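Local atomic coordinates of hemolysin activator protein CdiB (Acinetobacter baumannii ACICU, PDB entry 6WIL), a protein that probably exports a contact-dependent growth inhibition toxin across the outer membrane, as a two-partner secretion (TpsB, Omp85 superfamily) transporter. Residues A374-S379 and A419-T424; T56-S61 and H130-L135. One frame throughout, in Å; residues are numbered along the deposited sequence.

Interaction 1: A374-S379 and A419-T424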
loop_
_atom_site.group_PDB
_atom_site.type_symbol
_atom_site.label_atom_id
_atom_site.label_comp_id
_atom_site.label_asym_id
_atom_site.label_seq_id
_atom_site.Cartn_x
_atom_site.Cartn_y
_atom_site.Cartn_z
ATOM N N ALA A 374 -13.302 -5.846 -5.480
ATOM C CA ALA A 374 -13.140 -5.051 -4.273
ATOM C C ALA A 374 -11.710 -5.151 -3.762
ATOM O O ALA A 374 -11.079 -6.209 -3.841
ATOM C CB ALA A 374 -14.117 -5.505 -3.188
ATOM N N VAL A 375 -11.202 -4.038 -3.240
ATOM C CA VAL A 375 -9.854 -3.959 -2.694
ATOM C C VAL A 375 -9.956 -3.523 -1.239
ATOM O O VAL A 375 -10.661 -2.557 -0.924
ATOM C CB VAL A 375 -8.969 -2.985 -3.495
ATOM C CG1 VAL A 375 -7.519 -3.091 -3.043
ATOM C CG2 VAL A 375 -9.091 -3.256 -4.988
ATOM N N LEU A 376 -9.261 -4.238 -0.359
ATOM C CA LEU A 376 -9.179 -3.882 1.052
ATOM C C LEU A 376 -7.714 -3.833 1.450
ATOM O O LEU A 376 -6.987 -4.814 1.260
ATOM C CB LEU A 376 -9.935 -4.883 1.929
ATOM C CG LEU A 376 -9.810 -4.647 3.437
ATOM C CD1 LEU A 376 -10.674 -3.475 3.873
ATOM C CD2 LEU A 376 -10.155 -5.904 4.226
ATOM N N ASP A 377 -7.279 -2.700 1.996
ATOM C CA ASP A 377 -5.895 -2.568 2.422
ATOM C C ASP A 377 -5.821 -1.707 3.672
ATOM O O ASP A 377 -6.636 -0.804 3.878
ATOM C CB ASP A 377 -5.015 -1.975 1.318
ATOM C CG ASP A 377 -5.398 -0.558 0.965
ATOM O OD1 ASP A 377 -4.892 0.378 1.621
ATOM O OD2 ASP A 377 -6.207 -0.377 0.031
ATOM N N GLY A 378 -4.828 -1.997 4.502
ATOM C CA GLY A 378 -4.640 -1.232 5.716
ATOM C C GLY A 378 -3.300 -1.539 6.341
ATOM O O GLY A 378 -2.548 -2.402 5.877
ATOM N N SER A 379 -3.009 -0.812 7.414
ATOM C CA SER A 379 -1.754 -0.983 8.123
ATOM C C SER A 379 -1.972 -0.683 9.596
ATOM O O SER A 379 -2.948 -0.034 9.983
ATOM C CB SER A 379 -0.655 -0.078 7.553
ATOM O OG SER A 379 -1.068 1.277 7.541
ATOM N N ALA A 419 -3.074 3.290 12.909
ATOM C CA ALA A 419 -3.750 2.276 12.119
ATOM C C ALA A 419 -4.430 2.936 10.932
ATOM O O ALA A 419 -4.767 4.123 10.966
ATOM C CB ALA A 419 -4.762 1.495 12.959
ATOM N N ASP A 420 -4.627 2.146 9.881
ATOM C CA ASP A 420 -5.194 2.627 8.633
ATOM C C ASP A 420 -6.029 1.526 8.010
ATOM O O ASP A 420 -5.700 0.343 8.114
ATOM C CB ASP A 420 -4.104 3.062 7.653
ATOM C CG ASP A 420 -3.572 4.431 7.963
ATOM O OD1 ASP A 420 -4.347 5.394 7.811
ATOM O OD2 ASP A 420 -2.398 4.541 8.380
ATOM N N LEU A 421 -7.111 1.929 7.354
ATOM C CA LEU A 421 -7.960 0.974 6.659
ATOM C C LEU A 421 -8.612 1.674 5.481
ATOM O O LEU A 421 -9.131 2.784 5.627
ATOM C CB LEU A 421 -9.020 0.393 7.596
ATOM C CG LEU A 421 -9.685 -0.896 7.121
ATOM C CD1 LEU A 421 -9.988 -1.786 8.312
ATOM C CD2 LEU A 421 -10.955 -0.594 6.342
ATOM N N ARG A 422 -8.577 1.027 4.319
ATOM C CA ARG A 422 -9.240 1.546 3.133
ATOM C C ARG A 422 -9.983 0.416 2.441
ATOM O O ARG A 422 -9.513 -0.725 2.416
ATOM C CB ARG A 422 -8.242 2.198 2.166
ATOM C CG ARG A 422 -7.554 3.432 2.730
ATOM C CD ARG A 422 -6.768 4.156 1.654
ATOM N NE ARG A 422 -5.785 3.280 1.024
ATOM C CZ ARG A 422 -5.062 3.611 -0.042
ATOM N NH1 ARG A 422 -5.213 4.802 -0.605
ATOM N NH2 ARG A 422 -4.191 2.746 -0.547
ATOM N N TYR A 423 -11.149 0.740 1.886
ATOM C CA TYR A 423 -11.966 -0.238 1.179
ATOM C C TYR A 423 -12.586 0.411 -0.049
ATOM O O TYR A 423 -13.111 1.526 0.031
ATOM C CB TYR A 423 -13.059 -0.808 2.089
ATOM C CG TYR A 423 -13.945 -1.835 1.423
ATOM C CD1 TYR A 423 -13.494 -3.129 1.196
ATOM C CD2 TYR A 423 -15.239 -1.516 1.031
ATOM C CE1 TYR A 423 -14.302 -4.071 0.594
ATOM C CE2 TYR A 423 -16.055 -2.455 0.426
ATOM C CZ TYR A 423 -15.581 -3.729 0.211
ATOM O OH TYR A 423 -16.384 -4.671 -0.389
ATOM N N THR A 424 -12.526 -0.294 -1.177
ATOM C CA THR A 424 -13.063 0.174 -2.445
ATOM C C THR A 424 -13.796 -0.972 -3.121
ATOM O O THR A 424 -13.307 -2.105 -3.132
ATOM C CB THR A 424 -11.945 0.698 -3.366
ATOM O OG1 THR A 424 -11.541 2.000 -2.939
ATOM C CG2 THR A 424 -12.406 0.769 -4.813
#

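Interaction 2: T56-S61 and H130-L135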
loop_
_atom_site.group_PDB
_atom_site.type_symbol
_atom_site.label_atom_id
_atom_site.label_comp_id
_atom_site.label_asym_id
_atom_site.label_seq_id
_atom_site.Cartn_x
_atom_site.Cartn_y
_atom_site.Cartn_z
ATOM N N THR A 56 -4.588 -52.210 -0.369
ATOM C CA THR A 56 -4.519 -51.625 0.964
ATOM C C THR A 56 -3.205 -50.870 1.091
ATOM O O THR A 56 -2.129 -51.475 1.040
ATOM C CB THR A 56 -4.632 -52.710 2.031
ATOM O OG1 THR A 56 -5.922 -53.331 1.949
ATOM C CG2 THR A 56 -4.439 -52.117 3.420
ATOM N N VAL A 57 -3.276 -49.552 1.243
ATOM C CA VAL A 57 -2.058 -48.768 1.386
ATOM C C VAL A 57 -1.651 -48.764 2.854
ATOM O O VAL A 57 -2.474 -48.530 3.745
ATOM C CB VAL A 57 -2.243 -47.344 0.826
ATOM C CG1 VAL A 57 -2.841 -47.407 -0.569
ATOM C CG2 VAL A 57 -3.105 -46.476 1.731
ATOM N N LYS A 58 -0.392 -49.090 3.115
ATOM C CA LYS A 58 0.130 -49.045 4.467
ATOM C C LYS A 58 1.231 -48.013 4.642
ATOM O O LYS A 58 1.626 -47.747 5.783
ATOM C CB LYS A 58 0.649 -50.428 4.894
ATOM C CG LYS A 58 1.919 -50.884 4.207
ATOM C CD LYS A 58 2.143 -52.370 4.459
ATOM C CE LYS A 58 3.466 -52.861 3.888
ATOM N NZ LYS A 58 4.638 -52.479 4.726
ATOM N N GLU A 59 1.728 -47.423 3.556
ATOM C CA GLU A 59 2.744 -46.381 3.620
ATOM C C GLU A 59 2.495 -45.388 2.497
ATOM O O GLU A 59 2.349 -45.790 1.338
ATOM C CB GLU A 59 4.162 -46.961 3.496
ATOM C CG GLU A 59 4.453 -48.156 4.392
ATOM C CD GLU A 59 5.928 -48.484 4.485
ATOM O OE1 GLU A 59 6.735 -47.822 3.798
ATOM O OE2 GLU A 59 6.280 -49.402 5.258
ATOM N N ILE A 60 2.443 -44.104 2.838
ATOM C CA ILE A 60 2.427 -43.026 1.854
ATOM C C ILE A 60 3.737 -42.270 1.996
ATOM O O ILE A 60 4.042 -41.739 3.071
ATOM C CB ILE A 60 1.225 -42.090 2.039
ATOM C CG1 ILE A 60 -0.063 -42.903 2.166
ATOM C CG2 ILE A 60 1.134 -41.123 0.862
ATOM C CD1 ILE A 60 -1.214 -42.129 2.777
ATOM N N SER A 61 4.519 -42.230 0.921
ATOM C CA SER A 61 5.855 -41.661 0.982
ATOM C C SER A 61 6.106 -40.803 -0.247
ATOM O O SER A 61 5.469 -40.968 -1.291
ATOM C CB SER A 61 6.928 -42.754 1.081
ATOM O OG SER A 61 6.524 -43.795 1.953
ATOM N N HIS A 130 3.263 -53.962 -2.730
ATOM C CA HIS A 130 3.522 -54.190 -1.315
ATOM C C HIS A 130 2.742 -53.224 -0.428
ATOM O O HIS A 130 3.130 -52.991 0.720
ATOM C CB HIS A 130 5.021 -54.088 -1.031
ATOM C CG HIS A 130 5.879 -54.759 -2.060
ATOM N ND1 HIS A 130 6.315 -56.061 -1.937
ATOM C CD2 HIS A 130 6.386 -54.304 -3.231
ATOM C CE1 HIS A 130 7.050 -56.379 -2.987
ATOM N NE2 HIS A 130 7.108 -55.331 -3.788
ATOM N N GLY A 131 1.652 -52.654 -0.940
ATOM C CA GLY A 131 0.860 -51.711 -0.177
ATOM C C GLY A 131 1.496 -50.355 0.052
ATOM O O GLY A 131 1.026 -49.600 0.907
ATOM N N ASN A 132 2.550 -50.014 -0.687
ATOM C CA ASN A 132 3.251 -48.745 -0.511
ATOM C C ASN A 132 2.813 -47.768 -1.597
ATOM O O ASN A 132 3.125 -47.959 -2.776
ATOM C CB ASN A 132 4.763 -48.950 -0.545
ATOM C CG ASN A 132 5.275 -49.700 0.666
ATOM O OD1 ASN A 132 4.505 -50.055 1.559
ATOM N ND2 ASN A 132 6.576 -49.961 0.695
ATOM N N LEU A 133 2.099 -46.718 -1.199
ATOM C CA LEU A 133 1.789 -45.626 -2.114
ATOM C C LEU A 133 2.983 -44.682 -2.144
ATOM O O LEU A 133 3.242 -43.965 -1.173
ATOM C CB LEU A 133 0.523 -44.893 -1.688
ATOM C CG LEU A 133 0.178 -43.722 -2.610
ATOM C CD1 LEU A 133 -0.028 -44.216 -4.030
ATOM C CD2 LEU A 133 -1.046 -42.975 -2.114
ATOM N N ASN A 134 3.718 -44.688 -3.250
ATOM C CA ASN A 134 4.936 -43.901 -3.382
ATOM C C ASN A 134 4.699 -42.795 -4.402
ATOM O O ASN A 134 4.524 -43.065 -5.595
ATOM C CB ASN A 134 6.114 -44.787 -3.777
ATOM C CG ASN A 134 6.625 -45.615 -2.616
ATOM O OD1 ASN A 134 6.340 -45.315 -1.457
ATOM N ND2 ASN A 134 7.394 -46.651 -2.917
ATOM N N LEU A 135 4.691 -41.556 -3.925
ATOM C CA LEU A 135 4.509 -40.391 -4.773
ATOM C C LEU A 135 5.859 -39.796 -5.144
ATOM O O LEU A 135 6.840 -39.919 -4.405
ATOM C CB LEU A 135 3.656 -39.332 -4.079
ATOM C CG LEU A 135 2.178 -39.671 -3.914
ATOM C CD1 LEU A 135 1.450 -38.492 -3.299
ATOM C CD2 LEU A 135 1.569 -40.048 -5.253
#

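Interaction 1: A374-S379 and A419-T424
Residues 374-379 and 419-424 run antiparallel as adjacent strands, with axes 4.4 Å apart, and Val375, Asp377 and Ser379 form hydrogen-bonded pairs with Thr424, Arg422 and Asp420. Side chains alternate between two faces. Asp377 and Arg422 carry the more polar one, which also holds Val375. Arg422 NE donates to Asp377 OD1 at 3.1 Å, on the syn lone pair. Arg422 NH2 reaches the same oxygen at 3.3 Å, from above the carboxylate plane. OD1 thus takes two bonds, at the edge of the guanidinium and in its plane, while the carboxylate is turned 80° to that plane. The Asp377 torsion (chi1 65°) sets CG between the backbone N and carbonyl carbon, and the carboxylate ends nearer the partner strand. Arg422 NH1 has a second acid partner, Asp27. Next along, Ser379 OG packs 3.5 Å from Asp420 CB, and the Asp420 carboxylate pairs with Arg441.

The other face is largely apolar. Leu376 CD1 lies 3.8 Å from Leu421 CD2 and 3.9 Å from Tyr423 CD1. Tyr423 OH sits 3.7 Å from Ala374 CB. Gly378 has no side chain, and its CA comes within 4.1 Å of Leu421 CA. This face is consistent with a lipid-facing wall. Alternating polar and apolar residues are characteristic of a transmembrane beta-barrel. A bound C8E detergent touches Ala419. In the 16-stranded barrel, strand 349-371 flanks 374-379 and strand 432-444 flanks 419-424. The Arg422-Asp27 salt bridge joins the Asp377 face to helix 8-27, consistent with that face turning to the barrel interior.

Interaction 2: T56-S61 and H130-L135
Lys58 N donates to Gly131 O at 2.7 Å, the first backbone hydrogen bond between 56-61 and 130-135. Parallel strands follow. Leu133 gives and then receives: its N donates to Glu59 O at 2.7 Å, and its O accepts from Ser61 N at 3.0 Å. Leu135 N then bonds Ser61 O at 2.8 Å. Gly131 packs against the backbone of Thr56, its CA 3.2 Å from Thr56 O, and has a positive phi of 71°.

On one face Ile60 and Leu133 lie side by side. Leu133 CG stands anti to the backbone N (chi1 179°), and its CD2 lies 4.1 Å from Ile60 CG2. On the other face Glu59 and Asn132 point the same way, their flat ends 20° from parallel. Within 56-61, Lys58 NZ makes a long salt bridge to Glu59 OE2, 3.5 Å.

Farther out, Ile80 of helix 77-85 covers Ile60 and Leu135, and Ile83 also covers Ile60. Val57 bonds the backbone of Gly92 and Lys93, near the Cys54-Cys94 disulfide. This parallel pairing is that of the first and last strands of a POTRA domain. Strand 132-149 also pairs antiparallel with 120-123, so it lies between 59-62 and that strand.

In the fold
The two contacts belong to different parts of the transporter. Interaction 1 is a piece of barrel wall, with its centre about 9 Å from the centre of the chain. Interaction 2 is in the POTRA region, which in this family lies in the periplasm, and its centre is about 47 Å from the chain centre. The centres of interactions 1 and 2 are about 47 Å apart. The nearest atoms of interactions 1 and 2 are about 35 Å apart, with no touch. Their connection is through the chain: strand 132-149 runs on from interaction 2 and pairs with strand 204-213, which leads into the first barrel strand, 217-228. The bound C8E detergent touches interaction 1, at Ala419.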